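Local coordinates for protein L-lysine 6-monooxygenase involved in desferrioxamine biosynthesis (PDB 5O8P) that acts as an FAD-dependent cadaverine monooxygenase, probably N-hydroxylating the diamine with NADPH and oxygen in the biosynthesis of the siderophore desferrioxamine, at residues 24-28 with 113-117; 36-42 with 116-122; 188-192 with 214-220. One frame throughout, in Å; residues are numbered along the deposited sequence.

Contact 1: 24-28 with 113-117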
loop_
_atom_site.group_PDB
_atom_site.type_symbol
_atom_site.label_atom_id
_atom_site.label_comp_id
_atom_site.label_asym_id
_atom_site.label_seq_id
_atom_site.Cartn_x
_atom_site.Cartn_y
_atom_site.Cartn_z
ATOM N N ALA B 24 3.296 -5.366 35.878
ATOM C CA ALA B 24 3.464 -6.664 36.513
ATOM C C ALA B 24 4.505 -7.525 35.819
ATOM O O ALA B 24 5.347 -8.122 36.498
ATOM C CB ALA B 24 2.140 -7.399 36.582
ATOM N N CYS B 25 4.459 -7.595 34.488
ATOM C CA CYS B 25 5.470 -8.355 33.745
ATOM C C CYS B 25 6.853 -7.742 33.884
ATOM O O CYS B 25 7.853 -8.439 33.933
ATOM C CB CYS B 25 5.137 -8.419 32.264
ATOM S SG CYS B 25 3.531 -9.099 31.846
ATOM N N LEU B 26 6.908 -6.422 33.916
ATOM C CA LEU B 26 8.176 -5.732 34.049
ATOM C C LEU B 26 8.729 -5.850 35.454
ATOM O O LEU B 26 9.940 -5.958 35.598
ATOM C CB LEU B 26 8.061 -4.267 33.620
ATOM C CG LEU B 26 7.839 -4.060 32.116
ATOM C CD1 LEU B 26 7.598 -2.589 31.805
ATOM C CD2 LEU B 26 9.015 -4.583 31.308
ATOM N N SER B 27 7.861 -5.844 36.477
ATOM C CA SER B 27 8.318 -5.913 37.886
ATOM C C SER B 27 8.673 -7.309 38.374
ATOM O O SER B 27 9.533 -7.425 39.231
ATOM C CB SER B 27 7.318 -5.268 38.847
ATOM O OG SER B 27 6.012 -5.742 38.688
ATOM N N GLU B 28 8.035 -8.358 37.846
ATOM C CA GLU B 28 8.277 -9.735 38.330
ATOM C C GLU B 28 9.762 -10.133 38.460
ATOM O O GLU B 28 10.167 -10.567 39.538
ATOM C CB GLU B 28 7.541 -10.792 37.496
ATOM C CG GLU B 28 7.207 -12.059 38.292
ATOM C CD GLU B 28 6.589 -13.185 37.468
ATOM O OE1 GLU B 28 6.921 -13.277 36.263
ATOM O OE2 GLU B 28 5.784 -13.987 38.025
ATOM N N ARG B 113 0.672 -16.803 33.397
ATOM C CA ARG B 113 2.092 -17.106 33.699
ATOM C C ARG B 113 2.608 -16.381 34.949
ATOM O O ARG B 113 3.490 -16.879 35.640
ATOM C CB ARG B 113 2.996 -16.741 32.509
ATOM C CG ARG B 113 3.898 -17.854 31.996
ATOM C CD ARG B 113 4.892 -17.338 30.951
ATOM N NE ARG B 113 6.043 -16.739 31.637
ATOM C CZ ARG B 113 7.338 -17.031 31.444
ATOM N NH1 ARG B 113 7.732 -17.920 30.518
ATOM N NH2 ARG B 113 8.256 -16.413 32.205
ATOM N N LEU B 114 2.074 -15.194 35.218
ATOM C CA LEU B 114 2.553 -14.369 36.318
ATOM C C LEU B 114 2.164 -14.924 37.679
ATOM O O LEU B 114 1.153 -15.616 37.829
ATOM C CB LEU B 114 2.013 -12.936 36.207
ATOM C CG LEU B 114 2.613 -12.050 35.112
ATOM C CD1 LEU B 114 1.673 -10.890 34.777
ATOM C CD2 LEU B 114 3.960 -11.524 35.548
ATOM N N GLY B 115 2.993 -14.590 38.666
ATOM C CA GLY B 115 2.735 -14.899 40.061
ATOM C C GLY B 115 2.196 -13.741 40.892
ATOM O O GLY B 115 1.566 -13.966 41.918
ATOM N N ASN B 116 2.431 -12.506 40.460
ATOM C CA ASN B 116 2.140 -11.328 41.294
ATOM C C ASN B 116 0.726 -10.763 41.159
ATOM O O ASN B 116 0.463 -9.671 41.661
ATOM C CB ASN B 116 3.186 -10.225 41.078
ATOM C CG ASN B 116 3.429 -9.903 39.618
ATOM O OD1 ASN B 116 2.755 -10.429 38.728
ATOM N ND2 ASN B 116 4.428 -9.041 39.357
ATOM N N LEU B 117 -0.185 -11.497 40.520
ATOM C CA LEU B 117 -1.569 -11.027 40.340
ATOM C C LEU B 117 -2.514 -11.704 41.320
ATOM O O LEU B 117 -2.376 -12.889 41.552
ATOM C CB LEU B 117 -2.043 -11.307 38.907
ATOM C CG LEU B 117 -1.125 -10.799 37.793
ATOM C CD1 LEU B 117 -1.745 -11.097 36.435
ATOM C CD2 LEU B 117 -0.836 -9.308 37.982
#

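Contact 2: 36-42 with 116-122. With FAD (flavin-adenine dinucleotide), chain C.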
loop_
_atom_site.group_PDB
_atom_site.type_symbol
_atom_site.label_atom_id
_atom_site.label_comp_id
_atom_site.label_asym_id
_atom_site.label_seq_id
_atom_site.Cartn_x
_atom_site.Cartn_y
_atom_site.Cartn_z
ATOM N N VAL B 36 2.510 -6.564 44.322
ATOM C CA VAL B 36 1.333 -7.368 44.105
ATOM C C VAL B 36 0.256 -6.510 43.439
ATOM O O VAL B 36 0.217 -5.284 43.620
ATOM C CB VAL B 36 0.849 -7.986 45.437
ATOM C CG1 VAL B 36 0.209 -6.945 46.336
ATOM C CG2 VAL B 36 -0.097 -9.147 45.208
ATOM N N PHE B 37 -0.600 -7.171 42.665
ATOM C CA PHE B 37 -1.604 -6.502 41.877
ATOM C C PHE B 37 -2.970 -7.076 42.178
ATOM O O PHE B 37 -3.156 -8.282 42.113
ATOM C CB PHE B 37 -1.288 -6.691 40.400
ATOM C CG PHE B 37 -0.049 -5.983 39.959
ATOM C CD1 PHE B 37 -0.107 -4.671 39.506
ATOM C CD2 PHE B 37 1.192 -6.611 40.039
ATOM C CE1 PHE B 37 1.041 -4.013 39.110
ATOM C CE2 PHE B 37 2.350 -5.950 39.656
ATOM C CZ PHE B 37 2.267 -4.662 39.175
ATOM N N LEU B 38 -3.925 -6.196 42.462
ATOM C CA LEU B 38 -5.275 -6.561 42.882
ATOM C C LEU B 38 -6.291 -6.140 41.831
ATOM O O LEU B 38 -6.304 -4.986 41.452
ATOM C CB LEU B 38 -5.607 -5.822 44.181
ATOM C CG LEU B 38 -5.067 -6.311 45.523
ATOM C CD1 LEU B 38 -3.775 -7.098 45.420
ATOM C CD2 LEU B 38 -4.932 -5.139 46.488
ATOM N N ASP B 39 -7.159 -7.050 41.397
ATOM C CA ASP B 39 -8.259 -6.719 40.472
ATOM C C ASP B 39 -9.544 -7.444 40.896
ATOM O O ASP B 39 -9.480 -8.559 41.409
ATOM C CB ASP B 39 -7.877 -7.112 39.041
ATOM C CG ASP B 39 -8.830 -6.547 37.985
ATOM O OD1 ASP B 39 -8.603 -5.413 37.519
ATOM O OD2 ASP B 39 -9.803 -7.234 37.614
ATOM N N GLN B 40 -10.697 -6.813 40.673
ATOM C CA GLN B 40 -11.978 -7.348 41.137
ATOM C C GLN B 40 -12.587 -8.430 40.238
ATOM O O GLN B 40 -13.382 -9.250 40.707
ATOM C CB GLN B 40 -12.977 -6.224 41.380
ATOM C CG GLN B 40 -13.537 -5.558 40.154
ATOM C CD GLN B 40 -14.222 -4.254 40.503
ATOM O OE1 GLN B 40 -15.049 -4.165 41.433
ATOM N NE2 GLN B 40 -13.879 -3.229 39.763
ATOM N N ASN B 41 -12.213 -8.434 38.966
ATOM C CA ASN B 41 -12.710 -9.427 38.005
ATOM C C ASN B 41 -12.015 -10.764 38.238
ATOM O O ASN B 41 -10.992 -10.809 38.927
ATOM C CB ASN B 41 -12.483 -8.947 36.568
ATOM C CG ASN B 41 -13.191 -7.648 36.287
ATOM O OD1 ASN B 41 -12.578 -6.687 35.853
ATOM N ND2 ASN B 41 -14.489 -7.610 36.556
ATOM N N PRO B 42 -12.585 -11.860 37.696
ATOM C CA PRO B 42 -11.987 -13.190 37.878
ATOM C C PRO B 42 -10.768 -13.489 36.999
ATOM O O PRO B 42 -10.013 -14.413 37.285
ATOM C CB PRO B 42 -13.140 -14.132 37.541
ATOM C CG PRO B 42 -13.981 -13.371 36.584
ATOM C CD PRO B 42 -13.901 -11.947 37.036
ATOM N N ASN B 116 2.431 -12.506 40.460
ATOM C CA ASN B 116 2.140 -11.328 41.294
ATOM C C ASN B 116 0.726 -10.763 41.159
ATOM O O ASN B 116 0.463 -9.671 41.661
ATOM C CB ASN B 116 3.186 -10.225 41.078
ATOM C CG ASN B 116 3.429 -9.903 39.618
ATOM O OD1 ASN B 116 2.755 -10.429 38.728
ATOM N ND2 ASN B 116 4.428 -9.041 39.357
ATOM N N LEU B 117 -0.185 -11.497 40.520
ATOM C CA LEU B 117 -1.569 -11.027 40.340
ATOM C C LEU B 117 -2.514 -11.704 41.320
ATOM O O LEU B 117 -2.376 -12.889 41.552
ATOM C CB LEU B 117 -2.043 -11.307 38.907
ATOM C CG LEU B 117 -1.125 -10.799 37.793
ATOM C CD1 LEU B 117 -1.745 -11.097 36.435
ATOM C CD2 LEU B 117 -0.836 -9.308 37.982
ATOM N N ARG B 118 -3.456 -10.943 41.878
ATOM C CA ARG B 118 -4.495 -11.456 42.767
ATOM C C ARG B 118 -5.866 -11.075 42.213
ATOM O O ARG B 118 -6.324 -9.936 42.373
ATOM C CB ARG B 118 -4.331 -10.887 44.191
ATOM C CG ARG B 118 -4.254 -11.960 45.256
ATOM C CD ARG B 118 -2.848 -12.234 45.749
ATOM N NE ARG B 118 -1.954 -12.773 44.725
ATOM C CZ ARG B 118 -0.698 -13.188 44.943
ATOM N NH1 ARG B 118 -0.153 -13.165 46.166
ATOM N NH2 ARG B 118 0.026 -13.640 43.925
ATOM N N TRP B 119 -6.521 -12.026 41.558
ATOM C CA TRP B 119 -7.854 -11.787 40.988
ATOM C C TRP B 119 -8.950 -11.882 42.053
ATOM O O TRP B 119 -8.686 -12.254 43.190
ATOM C CB TRP B 119 -8.126 -12.768 39.842
ATOM C CG TRP B 119 -7.148 -12.630 38.728
ATOM C CD1 TRP B 119 -6.113 -13.465 38.439
ATOM C CD2 TRP B 119 -7.083 -11.564 37.782
ATOM N NE1 TRP B 119 -5.406 -12.990 37.365
ATOM C CE2 TRP B 119 -5.983 -11.825 36.936
ATOM C CE3 TRP B 119 -7.853 -10.412 37.561
ATOM C CZ2 TRP B 119 -5.633 -10.981 35.877
ATOM C CZ3 TRP B 119 -7.509 -9.564 36.517
ATOM C CH2 TRP B 119 -6.410 -9.855 35.682
ATOM N N ASN B 120 -10.179 -11.535 41.678
ATOM C CA ASN B 120 -11.345 -11.609 42.579
ATOM C C ASN B 120 -11.131 -10.839 43.891
ATOM O O ASN B 120 -11.490 -11.299 44.946
ATOM C CB ASN B 120 -11.740 -13.075 42.833
ATOM C CG ASN B 120 -12.215 -13.779 41.567
ATOM O OD1 ASN B 120 -11.635 -14.787 41.155
ATOM N ND2 ASN B 120 -13.263 -13.233 40.923
ATOM N N THR B 121 -10.573 -9.642 43.786
ATOM C CA THR B 121 -10.189 -8.825 44.934
ATOM C C THR B 121 -10.597 -7.369 44.704
ATOM O O THR B 121 -9.886 -6.607 44.048
ATOM C CB THR B 121 -8.660 -8.922 45.121
ATOM O OG1 THR B 121 -8.255 -10.288 45.029
ATOM C CG2 THR B 121 -8.219 -8.360 46.445
ATOM N N ARG B 122 -11.764 -7.001 45.217
ATOM C CA ARG B 122 -12.285 -5.644 45.060
ATOM C C ARG B 122 -11.748 -4.798 46.203
ATOM O O ARG B 122 -12.018 -5.073 47.367
ATOM C CB ARG B 122 -13.820 -5.640 45.059
ATOM C CG ARG B 122 -14.478 -4.278 44.866
ATOM C CD ARG B 122 -15.971 -4.387 44.614
ATOM N NE ARG B 122 -16.671 -4.921 45.796
ATOM C CZ ARG B 122 -17.242 -6.133 45.903
ATOM N NH1 ARG B 122 -17.248 -7.014 44.893
ATOM N NH2 ARG B 122 -17.835 -6.477 47.043
HETATM P PA FAD C . -8.825 -1.269 32.097
HETATM O O1A FAD C . -9.346 -2.374 31.196
HETATM O O2A FAD C . -9.727 -0.109 32.441
HETATM O O5B FAD C . -8.344 -2.013 33.448
HETATM C C5B FAD C . -8.850 -1.675 34.735
HETATM C C4B FAD C . -9.053 -2.889 35.634
HETATM O O4B FAD C . -9.133 -2.456 37.001
HETATM C C3B FAD C . -10.356 -3.625 35.340
HETATM O O3B FAD C . -10.084 -5.031 35.259
HETATM C C2B FAD C . -11.283 -3.241 36.493
HETATM O O2B FAD C . -12.227 -4.256 36.850
HETATM C C1B FAD C . -10.302 -3.006 37.625
HETATM N N9A FAD C . -10.797 -2.185 38.764
HETATM C C8A FAD C . -11.398 -0.977 38.743
HETATM N N7A FAD C . -11.691 -0.570 40.010
HETATM C C5A FAD C . -11.271 -1.529 40.862
HETATM C C6A FAD C . -11.263 -1.759 42.333
HETATM N N6A FAD C . -11.783 -0.845 43.188
HETATM N N1A FAD C . -10.715 -2.912 42.799
HETATM C C2A FAD C . -10.192 -3.842 41.971
HETATM N N3A FAD C . -10.175 -3.700 40.632
HETATM C C4A FAD C . -10.684 -2.590 40.031
HETATM N N1 FAD C . -5.254 1.886 23.009
HETATM C C2 FAD C . -4.229 1.560 22.178
HETATM O O2 FAD C . -3.114 2.090 22.383
HETATM N N3 FAD C . -4.375 0.686 21.158
HETATM C C4 FAD C . -5.551 0.088 20.895
HETATM O O4 FAD C . -5.661 -0.710 19.944
HETATM C C4X FAD C . -6.721 0.390 21.757
HETATM N N5 FAD C . -7.928 -0.180 21.549
HETATM C C5X FAD C . -8.976 0.121 22.352
HETATM C C6 FAD C . -10.197 -0.496 22.088
HETATM C C7 FAD C . -11.320 -0.238 22.871
HETATM C C7M FAD C . -12.632 -0.916 22.563
HETATM C C8 FAD C . -11.204 0.717 24.011
HETATM C C8M FAD C . -12.401 1.013 24.873
HETATM C C9 FAD C . -9.986 1.343 24.282
HETATM C C9A FAD C . -8.843 1.091 23.500
HETATM N N10 FAD C . -7.568 1.705 23.742
HETATM C C10 FAD C . -6.499 1.362 22.867
HETATM C "C1'" FAD C . -7.305 2.669 24.845
HETATM C "C2'" FAD C . -6.733 1.986 26.110
HETATM O "O2'" FAD C . -5.669 1.079 25.755
HETATM C "C3'" FAD C . -7.789 1.239 26.946
HETATM O "O3'" FAD C . -8.803 2.148 27.402
HETATM C "C4'" FAD C . -7.201 0.516 28.165
HETATM O "O4'" FAD C . -8.044 -0.587 28.518
HETATM C "C5'" FAD C . -7.051 1.426 29.381
HETATM O "O5'" FAD C . -6.056 0.883 30.250
HETATM P P FAD C . -6.426 0.471 31.753
HETATM O O1P FAD C . -5.191 -0.134 32.388
HETATM O O2P FAD C . -7.036 1.717 32.329
HETATM O O3P FAD C . -7.475 -0.715 31.373
#

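Contact 3: 188-192 with 214-220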
loop_
_atom_site.group_PDB
_atom_site.type_symbol
_atom_site.label_atom_id
_atom_site.label_comp_id
_atom_site.label_asym_id
_atom_site.label_seq_id
_atom_site.Cartn_x
_atom_site.Cartn_y
_atom_site.Cartn_z
ATOM N N LYS B 188 -29.918 -8.151 18.810
ATOM C CA LYS B 188 -31.136 -7.402 19.145
ATOM C C LYS B 188 -31.253 -6.089 18.373
ATOM O O LYS B 188 -32.358 -5.668 18.031
ATOM C CB LYS B 188 -31.196 -7.176 20.662
ATOM C CG LYS B 188 -32.385 -6.397 21.202
ATOM C CD LYS B 188 -31.997 -4.963 21.539
ATOM C CE LYS B 188 -32.953 -4.320 22.541
ATOM N NZ LYS B 188 -32.317 -3.109 23.137
ATOM N N LEU B 189 -30.122 -5.440 18.119
ATOM C CA LEU B 189 -30.095 -4.233 17.298
ATOM C C LEU B 189 -30.481 -4.523 15.848
ATOM O O LEU B 189 -31.281 -3.796 15.269
ATOM C CB LEU B 189 -28.707 -3.572 17.344
ATOM C CG LEU B 189 -28.388 -2.793 18.620
ATOM C CD1 LEU B 189 -26.887 -2.566 18.769
ATOM C CD2 LEU B 189 -29.158 -1.472 18.649
ATOM N N GLN B 190 -29.920 -5.588 15.279
ATOM C CA GLN B 190 -30.135 -5.920 13.861
ATOM C C GLN B 190 -31.578 -6.323 13.512
ATOM O O GLN B 190 -31.975 -6.241 12.348
ATOM C CB GLN B 190 -29.116 -6.982 13.387
ATOM C CG GLN B 190 -27.680 -6.440 13.354
ATOM C CD GLN B 190 -26.664 -7.409 12.777
ATOM O OE1 GLN B 190 -26.543 -8.533 13.244
ATOM N NE2 GLN B 190 -25.927 -6.973 11.757
ATOM N N LYS B 191 -32.362 -6.725 14.513
ATOM C CA LYS B 191 -33.810 -6.944 14.332
ATOM C C LYS B 191 -34.625 -5.654 14.174
ATOM O O LYS B 191 -35.771 -5.709 13.721
ATOM C CB LYS B 191 -34.394 -7.751 15.498
ATOM C CG LYS B 191 -33.987 -9.213 15.498
ATOM C CD LYS B 191 -34.524 -9.941 16.723
ATOM C CE LYS B 191 -33.900 -11.323 16.843
ATOM N NZ LYS B 191 -33.913 -11.848 18.237
ATOM N N LYS B 192 -34.060 -4.513 14.566
ATOM C CA LYS B 192 -34.783 -3.244 14.514
ATOM C C LYS B 192 -34.842 -2.663 13.101
ATOM O O LYS B 192 -34.092 -3.071 12.211
ATOM C CB LYS B 192 -34.177 -2.230 15.487
ATOM C CG LYS B 192 -34.101 -2.732 16.923
ATOM C CD LYS B 192 -33.723 -1.624 17.882
ATOM C CE LYS B 192 -33.504 -2.122 19.304
ATOM N NZ LYS B 192 -34.749 -2.541 20.015
ATOM N N ASP B 214 -24.009 -5.795 7.038
ATOM C CA ASP B 214 -25.258 -6.558 6.961
ATOM C C ASP B 214 -26.499 -5.700 6.667
ATOM O O ASP B 214 -27.627 -6.138 6.921
ATOM C CB ASP B 214 -25.464 -7.342 8.265
ATOM C CG ASP B 214 -24.288 -8.241 8.611
ATOM O OD1 ASP B 214 -23.619 -8.775 7.694
ATOM O OD2 ASP B 214 -24.046 -8.424 9.819
ATOM N N ILE B 215 -26.322 -4.507 6.105
ATOM C CA ILE B 215 -27.471 -3.636 5.839
ATOM C C ILE B 215 -28.385 -4.251 4.778
ATOM O O ILE B 215 -29.580 -4.142 4.886
ATOM C CB ILE B 215 -27.039 -2.190 5.483
ATOM C CG1 ILE B 215 -28.214 -1.227 5.616
ATOM C CG2 ILE B 215 -26.430 -2.087 4.090
ATOM C CD1 ILE B 215 -27.808 0.229 5.448
ATOM N N ASP B 216 -27.798 -4.901 3.772
ATOM C CA ASP B 216 -28.494 -5.748 2.784
ATOM C C ASP B 216 -29.310 -6.898 3.355
ATOM O O ASP B 216 -30.332 -7.284 2.816
ATOM C CB ASP B 216 -27.432 -6.518 1.968
ATOM C CG ASP B 216 -26.903 -5.764 0.802
ATOM O OD1 ASP B 216 -27.405 -4.667 0.468
ATOM O OD2 ASP B 216 -25.978 -6.305 0.165
ATOM N N ARG B 217 -28.756 -7.510 4.392
ATOM C CA ARG B 217 -29.252 -8.766 4.934
ATOM C C ARG B 217 -30.439 -8.564 5.866
ATOM O O ARG B 217 -31.374 -9.360 5.838
ATOM C CB ARG B 217 -28.113 -9.498 5.657
ATOM C CG ARG B 217 -28.482 -10.886 6.176
ATOM C CD ARG B 217 -27.373 -11.938 6.021
ATOM N NE ARG B 217 -26.380 -11.948 7.103
ATOM C CZ ARG B 217 -26.514 -12.562 8.284
ATOM N NH1 ARG B 217 -27.633 -13.222 8.606
ATOM N NH2 ARG B 217 -25.522 -12.497 9.165
ATOM N N PHE B 218 -30.396 -7.524 6.697
ATOM C CA PHE B 218 -31.523 -7.152 7.560
ATOM C C PHE B 218 -32.172 -5.899 6.991
ATOM O O PHE B 218 -31.710 -5.332 6.006
ATOM C CB PHE B 218 -31.058 -6.905 8.987
ATOM C CG PHE B 218 -30.286 -8.048 9.575
ATOM C CD1 PHE B 218 -28.927 -8.181 9.346
ATOM C CD2 PHE B 218 -30.913 -8.978 10.386
ATOM C CE1 PHE B 218 -28.208 -9.232 9.894
ATOM C CE2 PHE B 218 -30.202 -10.038 10.936
ATOM C CZ PHE B 218 -28.844 -10.163 10.690
ATOM N N GLY B 219 -33.257 -5.458 7.603
ATOM C CA GLY B 219 -33.975 -4.299 7.074
ATOM C C GLY B 219 -33.242 -2.968 7.130
ATOM O O GLY B 219 -33.443 -2.126 6.264
ATOM N N TYR B 220 -32.346 -2.811 8.105
ATOM C CA TYR B 220 -32.270 -1.544 8.849
ATOM C C TYR B 220 -31.799 -0.321 8.099
ATOM O O TYR B 220 -31.037 -0.410 7.138
ATOM C CB TYR B 220 -31.508 -1.662 10.188
ATOM C CG TYR B 220 -30.191 -2.394 10.152
ATOM C CD1 TYR B 220 -29.020 -1.755 9.747
ATOM C CD2 TYR B 220 -30.113 -3.726 10.554
ATOM C CE1 TYR B 220 -27.816 -2.442 9.719
ATOM C CE2 TYR B 220 -28.914 -4.410 10.535
ATOM C CZ TYR B 220 -27.768 -3.771 10.119
ATOM O OH TYR B 220 -26.598 -4.481 10.102
#

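Contact 1: 24-28 with 113-117
In the FAD-binding Rossmann-type beta-alpha-beta unit, the C-terminal end of helix 18-27 meets the loop that leads from helix 100-113 into strand 117-118. A24 and E28 face L114, G115 and N116 here.

Two hydrogen bonds join the segments. The side-chain amide of N116 gives ND2 to the backbone O of A24, at 3.1 Å and nearly straight (172°). This oxygen lies in the amide plane of N116. A24 O also accepts the helical bond from E28 N, and the two donors reach it from opposite faces of its carbonyl plane. The same carbonyl thus serves both the last helical turn and the loop. N116 places CG between its backbone N and carbonyl carbon (chi1 50°), which turns the amide toward the helix.

The second bond runs from G115 N to E28 OE2, 2.9 Å, on the syn side of the carboxylate and out of its plane. E28 reaches the loop with an extended chain, its other oxygen OE1 being bonded to the hydroxyl of Y75.

The two methyls of L114 divide the work. CD1 makes apolar contacts with C25 SG at 3.9 Å and A24 CB at 4.0 Å. CD2 lies against the E28 carboxylate, 3.7 Å from CD. At the start of strand 117-118, L117 CD2 touches A24 CB at 3.8 Å.

Around the contact, Y75 packs against C25 and L114, L21 of the same helix also meets L114 and L117, F37 of strand 35-38 borders A24 and N116, and helix 399-410 packs on L26 and S27.

Contact 2: 36-42 with 116-122
F37 and L38 pair with L117 and R118 as parallel strands, which adds strand 117-118 to the Rossmann-type FAD-binding sheet beside strand 35-38.

The backbone bonds come first. F37 N binds N116 O, R118 N binds F37 O at 2.7 Å, and D39 N binds R118 O. Beyond the paired strands, the loop after L38 is bonded to N120 and to T121 at the start of strand 121-129: T121 N binds D39 O at 2.8 Å, and N120 N binds N41 O.

Apolar contacts lie on both faces of the sheet. With F37 and L117 on one face, F37 CB touches L117 CD2 at 3.6 Å. On the other face L38 CG meets T121 CG2, and L38 CD1 meets R118 CB. R118 is bent at chi2 and chi3. This folds its guanidinium back until one face lies over V36 CG2, and NE binds L117 O. The F37 ring also meets F11 and A24 and S27 of helix 18-27.

Three residues after the strand, D39, Q40 and N41, meet the cofactor. D39, just past the end of strand 35-38, sits like the acidic residue that commonly meets the adenosine ribose in Rossmann folds. With CG anti to the backbone N (chi1 -168°), its carboxylate is carried out to the ribose. OD1 accepts a hydrogen bond from I16 N, and lies 2.7 Å from FAD O3B. Through OD2, D39 accepts from N41 N at 3.0 Å, forming an Asx turn. The Q40 side-chain amide lies over the adenine, NE2 3.3 Å from FAD C4A. Its backbone N is 3.2 Å from FAD N3A, while its OE1 approaches R122 CD. R122 itself forms a salt bridge with E124.

The indole of W119 stands at 71° to the D39 carboxylate, and D39 OD2 meets CZ3 at the ring edge, in its plane, at 3.4 Å.

Contact 3: 188-192 with 214-220
Two backbone pairs come close near the end of helix 182-190: K192 and Y220, CA to CA 6.4 Å, and Q190 and F218, CA to CA 6.6 Å.

The Q190 side chain runs between the F218 and Y220 rings to reach D214. Its chain is extended beyond CG. NE2 gives two hydrogen bonds, one to Y220 OH at 3.1 Å (160°) and one to D214 OD2 at 3.1 Å (158°). Both acceptors lie close to the amide plane, which fixes the rotation of the amide. D214 uses its anti lone pair, the one turned away from its other oxygen. The Y220 hydroxyl also bonds to L211 O.

Nearer the backbone, Q190 CB sits over the centre of the F218 ring in a CH-pi contact, 3.9 Å from the centroid and almost on the ring normal. Y220 approaches with its edge instead: Q190 O lies in the ring plane, 3.6 Å from CD2.

This is probably the Rossmann-type NADP-binding domain, which carries S200 and S203, but the contact is away from the annotated sites. It ties the end of helix 182-190, just before strand 194-198, to the loop between helix 202-213 and strand 221-225. Those two strands are neighbours in the five-stranded parallel sheet.

Contacts 1 and 2 form one continuous region of the FAD-binding unit. They share N116 and L117, and their centres are 12 Å apart. F37 joins them directly, with its CE2 3.4 Å from A24 CB of contact 1. Contact 2 touches the adenosine part of FAD, whereas L117 of contact 1 has its side chain about 10 Å from the cofactor. Contact 3 lies apart, in the region of the parallel sheet that carries NADP(+)-binding residues such as S200 and S203, though no NADP(+) is bound here and the contact is away from those sites. Its centre is 44 Å from that of contact 1 and 40 Å from that of contact 2.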